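Maltose/maltodextrin-binding protein (Thermus thermophilus, PDB 2GH9) binds maltotriose, probably as the extracytoplasmic receptor that hands maltodextrins to an ABC-type sugar importer. Local coordinates at residues V213-G225 with N232-V245. Sequence-based numbering, arbitrary orientation.
Sequences VDYGVADGAFKDG and NGPWALGDYKKAKV. With GLC (alpha-D-glucopyranose), chain B; GLC (alpha-D-glucopyranose), chain C.
At the sugar pocket of this periplasmic binding protein, Tyr-215 meets Asn-232 and Trp-235 where the N-terminal ends of two roughly parallel helices, 215-224 and 237-242, approach the bound maltotriose. Their axes come within 9.7 Å of each other at a crossing angle of -26°; strand 227-232 connects the segments. The indole of Trp-235 carries two glucose units over one face, Trp-235 CE2 3.8 Å from C1 of the chain B glucose, while Gly-233 backs its other face. At the indole edge NE1 is shared between two weak hydrogen bonds, to Tyr-215 OH and to Asn-232 OD1. The same tyrosine hydroxyl accepts a nearly straight bond from Asn-232 ND2 (2.9 Å, 167°) and lies in the amide plane of Asn-232; O6 of the chain C glucose sits over one face of the Tyr-215 ring. Asn-232 ND2 spends its second N-H on Tyr-240 OH, so the amide ties both tyrosines together. Tyr-240 OH in turn donates to Asp-219 OD1 (2.5 Å), whose carboxylate is brought across by CG standing anti to the backbone N (chi1 -172°). The Tyr-240 ring is sandwiched: Ala-236 O sits over the centre of one face, Phe-222 CD2 over the other, and Lys-223 CG lies at its edge, in plane. Phe-222 CE2 also meets Val-245 CG1 at 3.9 Å, near Ile-118 and Ile-230 of the underlying sheet. A phenylalanine in place of Tyr-240 would probably keep this sandwich but cost Asp-219 OD1 its short bond, leaving it to water, and leave one Asn-232 N-H without its acceptor. One water links Asp-219 OD1 to Ala-236 O, and a second joins Asp-219 OD2, Lys-223 NZ and Asp-239 OD2; the ammonium probably eases the crowding of the two carboxylates. The chain of bonds from Asp-219 through Tyr-240 and Asn-232 to Tyr-215 is thus a second shell that probably helps fix Trp-235 against the sugar.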
loop_
_atom_site.group_PDB
_atom_site.type_symbol
_atom_site.label_atom_id
_atom_site.label_comp_id
_atom_site.label_asym_id
_atom_site.label_seq_id
_atom_site.Cartn_x
_atom_site.Cartn_y
_atom_site.Cartn_z
ATOM N N VAL A 213 -7.648 -9.380 15.493
ATOM C CA VAL A 213 -8.030 -8.862 14.176
ATOM C C VAL A 213 -6.801 -8.433 13.360
ATOM O O VAL A 213 -6.162 -7.413 13.640
ATOM C CB VAL A 213 -9.057 -7.724 14.269
ATOM C CG1 VAL A 213 -9.606 -7.386 12.876
ATOM C CG2 VAL A 213 -10.204 -8.132 15.198
ATOM N N ASP A 214 -6.500 -9.233 12.340
ATOM C CA ASP A 214 -5.422 -8.952 11.412
ATOM C C ASP A 214 -6.010 -8.713 10.016
ATOM O O ASP A 214 -7.225 -8.650 9.848
ATOM C CB ASP A 214 -4.384 -10.091 11.435
ATOM C CG ASP A 214 -4.964 -11.436 11.090
ATOM O OD1 ASP A 214 -6.133 -11.524 10.649
ATOM O OD2 ASP A 214 -4.233 -12.440 11.295
ATOM N N TYR A 215 -5.158 -8.575 9.010
ATOM C CA TYR A 215 -5.642 -8.318 7.662
ATOM C C TYR A 215 -6.755 -9.282 7.256
ATOM O O TYR A 215 -7.799 -8.859 6.793
ATOM C CB TYR A 215 -4.505 -8.379 6.622
ATOM C CG TYR A 215 -5.026 -7.910 5.303
ATOM C CD1 TYR A 215 -5.071 -6.553 4.995
ATOM C CD2 TYR A 215 -5.600 -8.804 4.415
ATOM C CE1 TYR A 215 -5.633 -6.115 3.788
ATOM C CE2 TYR A 215 -6.146 -8.385 3.231
ATOM C CZ TYR A 215 -6.162 -7.036 2.921
ATOM O OH TYR A 215 -6.729 -6.649 1.745
ATOM N N GLY A 216 -6.522 -10.585 7.421
ATOM C CA GLY A 216 -7.451 -11.596 6.922
ATOM C C GLY A 216 -8.805 -11.632 7.607
ATOM O O GLY A 216 -9.836 -11.887 6.970
ATOM N N VAL A 217 -8.796 -11.369 8.909
ATOM C CA VAL A 217 -10.022 -11.334 9.708
ATOM C C VAL A 217 -10.932 -10.222 9.207
ATOM O O VAL A 217 -12.119 -10.446 8.914
ATOM C CB VAL A 217 -9.684 -11.151 11.201
ATOM C CG1 VAL A 217 -10.938 -10.895 12.028
ATOM C CG2 VAL A 217 -8.884 -12.368 11.732
ATOM N N ALA A 218 -10.367 -9.020 9.061
ATOM C CA ALA A 218 -11.158 -7.866 8.611
ATOM C C ALA A 218 -11.571 -8.002 7.151
ATOM O O ALA A 218 -12.708 -7.707 6.789
ATOM C CB ALA A 218 -10.389 -6.556 8.841
ATOM N N ASP A 219 -10.635 -8.437 6.309
ATOM C CA ASP A 219 -10.916 -8.580 4.900
ATOM C C ASP A 219 -11.956 -9.667 4.673
ATOM O O ASP A 219 -12.861 -9.499 3.851
ATOM C CB ASP A 219 -9.648 -8.905 4.130
ATOM C CG ASP A 219 -9.868 -8.880 2.637
ATOM O OD1 ASP A 219 -10.420 -7.884 2.131
ATOM O OD2 ASP A 219 -9.497 -9.871 1.982
ATOM N N GLY A 220 -11.806 -10.775 5.406
ATOM C CA GLY A 220 -12.752 -11.909 5.315
ATOM C C GLY A 220 -14.163 -11.476 5.669
ATOM O O GLY A 220 -15.110 -11.728 4.922
ATOM N N ALA A 221 -14.276 -10.771 6.793
ATOM C CA ALA A 221 -15.533 -10.191 7.253
ATOM C C ALA A 221 -16.240 -9.279 6.246
ATOM O O ALA A 221 -17.455 -9.374 6.081
ATOM C CB ALA A 221 -15.309 -9.470 8.582
ATOM N N PHE A 222 -15.493 -8.425 5.537
ATOM C CA PHE A 222 -16.092 -7.520 4.546
ATOM C C PHE A 222 -16.585 -8.274 3.317
ATOM O O PHE A 222 -17.694 -8.019 2.827
ATOM C CB PHE A 222 -15.097 -6.422 4.142
ATOM C CG PHE A 222 -15.737 -5.192 3.537
ATOM C CD1 PHE A 222 -16.309 -4.215 4.349
ATOM C CD2 PHE A 222 -15.742 -5.000 2.164
ATOM C CE1 PHE A 222 -16.875 -3.064 3.800
ATOM C CE2 PHE A 222 -16.308 -3.858 1.600
ATOM C CZ PHE A 222 -16.876 -2.881 2.420
ATOM N N LYS A 223 -15.757 -9.200 2.820
ATOM C CA LYS A 223 -16.140 -10.089 1.709
ATOM C C LYS A 223 -17.384 -10.903 2.022
ATOM O O LYS A 223 -18.271 -11.014 1.180
ATOM C CB LYS A 223 -15.005 -11.059 1.346
ATOM C CG LYS A 223 -13.937 -10.433 0.498
ATOM C CD LYS A 223 -13.022 -11.453 -0.185
ATOM C CE LYS A 223 -12.305 -12.369 0.776
ATOM N NZ LYS A 223 -11.257 -13.163 0.062
ATOM N N ASP A 224 -17.439 -11.458 3.237
ATOM C CA ASP A 224 -18.597 -12.250 3.691
ATOM C C ASP A 224 -19.865 -11.422 3.804
ATOM O O ASP A 224 -20.953 -11.961 3.696
ATOM C CB ASP A 224 -18.336 -12.866 5.063
ATOM C CG ASP A 224 -17.256 -13.914 5.054
ATOM O OD1 ASP A 224 -16.828 -14.371 3.982
ATOM O OD2 ASP A 224 -16.843 -14.300 6.167
ATOM N N GLY A 225 -19.732 -10.118 4.035
ATOM C CA GLY A 225 -20.880 -9.231 4.176
ATOM C C GLY A 225 -21.266 -9.037 5.632
ATOM O O GLY A 225 -22.330 -8.517 5.921
ATOM N N ASN A 232 -9.159 -0.172 4.283
ATOM C CA ASN A 232 -8.382 -0.993 3.349
ATOM C C ASN A 232 -8.187 -0.241 2.013
ATOM O O ASN A 232 -8.772 0.810 1.797
ATOM C CB ASN A 232 -9.104 -2.328 3.120
ATOM C CG ASN A 232 -8.164 -3.449 2.709
ATOM O OD1 ASN A 232 -6.938 -3.273 2.645
ATOM N ND2 ASN A 232 -8.734 -4.634 2.473
ATOM N N GLY A 233 -7.371 -0.810 1.134
ATOM C CA GLY A 233 -7.025 -0.193 -0.120
ATOM C C GLY A 233 -7.519 -0.935 -1.346
ATOM O O GLY A 233 -8.117 -2.021 -1.243
ATOM N N PRO A 234 -7.246 -0.356 -2.521
ATOM C CA PRO A 234 -7.862 -0.816 -3.771
ATOM C C PRO A 234 -7.426 -2.224 -4.213
ATOM O O PRO A 234 -8.103 -2.839 -5.029
ATOM C CB PRO A 234 -7.443 0.264 -4.785
ATOM C CG PRO A 234 -6.239 0.877 -4.214
ATOM C CD PRO A 234 -6.382 0.815 -2.738
ATOM N N TRP A 235 -6.314 -2.709 -3.672
ATOM C CA TRP A 235 -5.882 -4.091 -3.858
ATOM C C TRP A 235 -6.907 -5.130 -3.432
ATOM O O TRP A 235 -6.782 -6.297 -3.823
ATOM C CB TRP A 235 -4.569 -4.377 -3.092
ATOM C CG TRP A 235 -4.656 -4.038 -1.655
ATOM C CD1 TRP A 235 -5.172 -4.805 -0.642
ATOM C CD2 TRP A 235 -4.246 -2.811 -1.064
ATOM N NE1 TRP A 235 -5.104 -4.110 0.555
ATOM C CE2 TRP A 235 -4.539 -2.885 0.315
ATOM C CE3 TRP A 235 -3.657 -1.641 -1.571
ATOM C CZ2 TRP A 235 -4.227 -1.852 1.198
ATOM C CZ3 TRP A 235 -3.347 -0.623 -0.691
ATOM C CH2 TRP A 235 -3.648 -0.733 0.679
ATOM N N ALA A 236 -7.869 -4.729 -2.593
ATOM C CA ALA A 236 -8.875 -5.632 -2.020
ATOM C C ALA A 236 -10.181 -5.647 -2.846
ATOM O O ALA A 236 -11.030 -6.517 -2.653
ATOM C CB ALA A 236 -9.175 -5.210 -0.575
ATOM N N LEU A 237 -10.312 -4.688 -3.763
ATOM C CA LEU A 237 -11.545 -4.440 -4.491
ATOM C C LEU A 237 -11.899 -5.520 -5.494
ATOM O O LEU A 237 -13.080 -5.739 -5.729
ATOM C CB LEU A 237 -11.509 -3.077 -5.183
ATOM C CG LEU A 237 -11.525 -1.886 -4.231
ATOM C CD1 LEU A 237 -11.520 -0.536 -4.954
ATOM C CD2 LEU A 237 -12.701 -1.960 -3.250
ATOM N N GLY A 238 -10.891 -6.191 -6.062
ATOM C CA GLY A 238 -11.115 -7.312 -6.967
ATOM C C GLY A 238 -12.012 -8.360 -6.324
ATOM O O GLY A 238 -13.025 -8.759 -6.905
ATOM N N ASP A 239 -11.643 -8.765 -5.113
ATOM C CA ASP A 239 -12.400 -9.769 -4.362
ATOM C C ASP A 239 -13.737 -9.247 -3.854
ATOM O O ASP A 239 -14.684 -10.023 -3.763
ATOM C CB ASP A 239 -11.576 -10.327 -3.211
ATOM C CG ASP A 239 -10.328 -11.062 -3.680
ATOM O OD1 ASP A 239 -10.448 -11.885 -4.610
ATOM O OD2 ASP A 239 -9.233 -10.846 -3.100
ATOM N N TYR A 240 -13.830 -7.942 -3.563
ATOM C CA TYR A 240 -15.123 -7.310 -3.237
ATOM C C TYR A 240 -16.067 -7.208 -4.446
ATOM O O TYR A 240 -17.284 -7.417 -4.293
ATOM C CB TYR A 240 -14.966 -5.909 -2.591
ATOM C CG TYR A 240 -14.086 -5.844 -1.352
ATOM C CD1 TYR A 240 -13.702 -7.007 -0.669
ATOM C CD2 TYR A 240 -13.654 -4.617 -0.852
ATOM C CE1 TYR A 240 -12.878 -6.956 0.445
ATOM C CE2 TYR A 240 -12.835 -4.553 0.281
ATOM C CZ TYR A 240 -12.452 -5.726 0.920
ATOM O OH TYR A 240 -11.643 -5.693 2.030
ATOM N N LYS A 241 -15.535 -6.843 -5.618
ATOM C CA LYS A 241 -16.319 -6.848 -6.855
ATOM C C LYS A 241 -16.802 -8.278 -7.149
ATOM O O LYS A 241 -17.966 -8.488 -7.492
ATOM C CB LYS A 241 -15.515 -6.309 -8.057
ATOM C CG LYS A 241 -15.169 -4.832 -8.033
ATOM C CD LYS A 241 -14.184 -4.464 -9.158
ATOM C CE LYS A 241 -14.037 -2.948 -9.299
ATOM N NZ LYS A 241 -13.080 -2.531 -10.373
ATOM N N LYS A 242 -15.915 -9.255 -6.987
ATOM C CA LYS A 242 -16.235 -10.666 -7.262
ATOM C C LYS A 242 -17.298 -11.235 -6.319
ATOM O O LYS A 242 -18.154 -12.023 -6.742
ATOM C CB LYS A 242 -14.976 -11.526 -7.203
ATOM C CG LYS A 242 -15.165 -12.970 -7.675
ATOM C CD LYS A 242 -13.851 -13.760 -7.604
ATOM C CE LYS A 242 -14.107 -15.269 -7.537
ATOM N NZ LYS A 242 -12.862 -16.107 -7.565
ATOM N N ALA A 243 -17.258 -10.823 -5.052
ATOM C CA ALA A 243 -18.288 -11.199 -4.085
ATOM C C ALA A 243 -19.519 -10.287 -4.191
ATOM O O ALA A 243 -20.419 -10.366 -3.361
ATOM C CB ALA A 243 -17.726 -11.180 -2.670
ATOM N N LYS A 244 -19.545 -9.424 -5.201
ATOM C CA LYS A 244 -20.687 -8.557 -5.508
ATOM C C LYS A 244 -21.077 -7.561 -4.385
ATOM O O LYS A 244 -22.217 -7.077 -4.362
ATOM C CB LYS A 244 -21.914 -9.402 -5.931
ATOM C CG LYS A 244 -21.620 -10.587 -6.905
ATOM C CD LYS A 244 -20.892 -10.149 -8.175
ATOM C CE LYS A 244 -20.671 -11.326 -9.170
ATOM N NZ LYS A 244 -19.303 -11.985 -9.178
ATOM N N VAL A 245 -20.141 -7.241 -3.482
ATOM C CA VAL A 245 -20.374 -6.227 -2.443
ATOM C C VAL A 245 -20.490 -4.853 -3.096
ATOM O O VAL A 245 -19.621 -4.473 -3.885
ATOM C CB VAL A 245 -19.221 -6.171 -1.382
ATOM C CG1 VAL A 245 -19.418 -4.978 -0.429
ATOM C CG2 VAL A 245 -19.104 -7.493 -0.616
HETATM C C1 GLC B . -0.813 -3.438 0.945
HETATM C C2 GLC B . -0.020 -2.358 0.232
HETATM C C3 GLC B . 1.447 -2.397 0.716
HETATM C C4 GLC B . 1.576 -2.359 2.231
HETATM C C5 GLC B . 0.674 -3.417 2.863
HETATM C C6 GLC B . 0.665 -3.286 4.390
HETATM O O2 GLC B . -0.049 -2.589 -1.179
HETATM O O3 GLC B . 2.177 -1.337 0.137
HETATM O O4 GLC B . 2.948 -2.581 2.612
HETATM O O5 GLC B . -0.678 -3.296 2.365
HETATM O O6 GLC B . 0.386 -4.531 5.036
HETATM C C1 GLC C . -1.834 -8.292 -0.930
HETATM C C2 GLC C . -1.980 -7.082 -1.851
HETATM C C3 GLC C . -1.034 -5.985 -1.406
HETATM C C4 GLC C . -1.322 -5.623 0.059
HETATM C C5 GLC C . -1.184 -6.853 0.972
HETATM C C6 GLC C . -1.643 -6.541 2.409
HETATM O O1 GLC C . -0.555 -8.878 -1.161
HETATM O O2 GLC C . -1.753 -7.455 -3.228
HETATM O O3 GLC C . -1.132 -4.822 -2.245
HETATM O O4 GLC C . -0.329 -4.719 0.509
HETATM O O5 GLC C . -1.971 -7.919 0.447
HETATM O O6 GLC C . -1.573 -7.705 3.256
HETATM O O HOH W 1 -10.034 -8.488 -0.687
HETATM O O HOH W 2 -9.235 -11.322 -0.456
#